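Local coordinates for Fe-superoxide dismutase homolog (Plasmodium berghei, PDB 2A03), which probably converts superoxide radicals to hydrogen peroxide and oxygen, using a bound metal ion, at residues T54-A57 against N58-L61. Residues are numbered along the deposited sequence; the frame is centred on the assembly and turned at random.
Sequences TPLA and NKSL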
loop_
_atom_site.group_PDB
_atom_site.type_symbol
_atom_site.label_atom_id
_atom_site.label_comp_id
_atom_site.label_asym_id
_atom_site.label_seq_id
_atom_site.Cartn_x
_atom_site.Cartn_y
_atom_site.Cartn_z
ATOM N N THR A 54 19.480 -18.013 12.629
ATOM C CA THR A 54 19.546 -18.473 11.247
ATOM C C THR A 54 20.956 -18.210 10.771
ATOM O O THR A 54 21.725 -17.585 11.481
ATOM C CB THR A 54 18.553 -17.739 10.314
ATOM O OG1 THR A 54 19.002 -16.401 10.058
ATOM C CG2 THR A 54 17.155 -17.708 10.902
ATOM N N PRO A 55 21.333 -18.735 9.597
ATOM C CA PRO A 55 22.669 -18.418 9.056
ATOM C C PRO A 55 22.929 -16.948 8.707
ATOM O O PRO A 55 24.067 -16.593 8.384
ATOM C CB PRO A 55 22.762 -19.313 7.807
ATOM C CG PRO A 55 21.762 -20.441 8.069
ATOM C CD PRO A 55 20.633 -19.747 8.777
ATOM N N LEU A 56 21.902 -16.103 8.784
ATOM C CA LEU A 56 22.027 -14.683 8.464
ATOM C C LEU A 56 22.156 -13.811 9.709
ATOM O O LEU A 56 22.239 -12.585 9.595
ATOM C CB LEU A 56 20.795 -14.206 7.688
ATOM C CG LEU A 56 20.528 -14.838 6.320
ATOM C CD1 LEU A 56 19.178 -14.351 5.812
ATOM C CD2 LEU A 56 21.641 -14.496 5.324
ATOM N N ALA A 57 22.158 -14.453 10.881
ATOM C CA ALA A 57 22.097 -13.771 12.173
ATOM C C ALA A 57 23.135 -12.671 12.328
ATOM O O ALA A 57 22.827 -11.578 12.806
ATOM C CB ALA A 57 22.259 -14.782 13.295
ATOM N N ASN A 58 24.363 -12.969 11.922
ATOM C CA ASN A 58 25.478 -12.049 12.092
ATOM C C ASN A 58 25.889 -11.334 10.802
ATOM O O ASN A 58 26.991 -10.817 10.714
ATOM C CB ASN A 58 26.668 -12.802 12.696
ATOM C CG ASN A 58 26.327 -13.429 14.040
ATOM O OD1 ASN A 58 25.841 -12.750 14.946
ATOM N ND2 ASN A 58 26.552 -14.730 14.164
ATOM N N LYS A 59 25.002 -11.309 9.809
ATOM C CA LYS A 59 25.273 -10.603 8.562
ATOM C C LYS A 59 24.901 -9.136 8.693
ATOM O O LYS A 59 23.988 -8.760 9.444
ATOM C CB LYS A 59 24.487 -11.213 7.391
ATOM C CG LYS A 59 24.822 -12.658 7.052
ATOM C CD LYS A 59 26.211 -12.789 6.459
ATOM C CE LYS A 59 26.534 -14.242 6.081
ATOM N NZ LYS A 59 25.548 -14.779 5.090
ATOM N N SER A 60 25.623 -8.306 7.951
ATOM C CA SER A 60 25.310 -6.893 7.830
ATOM C C SER A 60 24.119 -6.731 6.896
ATOM O O SER A 60 23.793 -7.646 6.128
ATOM C CB SER A 60 26.500 -6.156 7.223
ATOM O OG SER A 60 26.675 -6.574 5.882
ATOM N N LEU A 61 23.489 -5.560 6.951
ATOM C CA LEU A 61 22.373 -5.234 6.081
ATOM C C LEU A 61 22.725 -5.424 4.610
ATOM O O LEU A 61 22.019 -6.108 3.875
ATOM C CB LEU A 61 21.949 -3.787 6.323
ATOM C CG LEU A 61 20.732 -3.316 5.523
ATOM C CD1 LEU A 61 19.495 -4.162 5.873
ATOM C CD2 LEU A 61 20.515 -1.861 5.807
HETATM O O HOH W 1 25.377 -15.142 9.946
HETATM O O HOH W 2 23.028 -9.046 11.918
#
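Lys59 N donates to Leu56 O at 3.1 Å, closing a type I beta turn from Leu56 to Lys59 that overlaps another, from Thr54 to Ala57. The two turns share Leu56 and Ala57 and lie in the surface loop between helices 29-51 and 61-67, within the alpha-hairpin domain of the Fe/Mn superoxide dismutase family. The N-H points well at its acceptor (163°). The first turn is closed by Ala57 N to Thr54 O. It carries an ST turn as well, because Thr54 OG1 accepts from Leu56 N at 3.2 Å.

Leu56 and Lys59 carry the side-chain contact. Lys59 CG stands beside its own backbone N (chi1 -63°), and this lays it over the Leu56 backbone, 3.7 Å from Leu56 CA. Bends at chi2 and chi4 then bring the amine back across the leucine side chain. Its charge is met by Glu67, in a salt bridge to helix 61-67. Leu56 also touches Ile51 and Ile72, so it joins the loop to helices 29-51 and 70-87. One water bridges Pro55 O and Asn58 N. The methyl Leu56 CD2 ends 3.9 Å from Lys59 NZ.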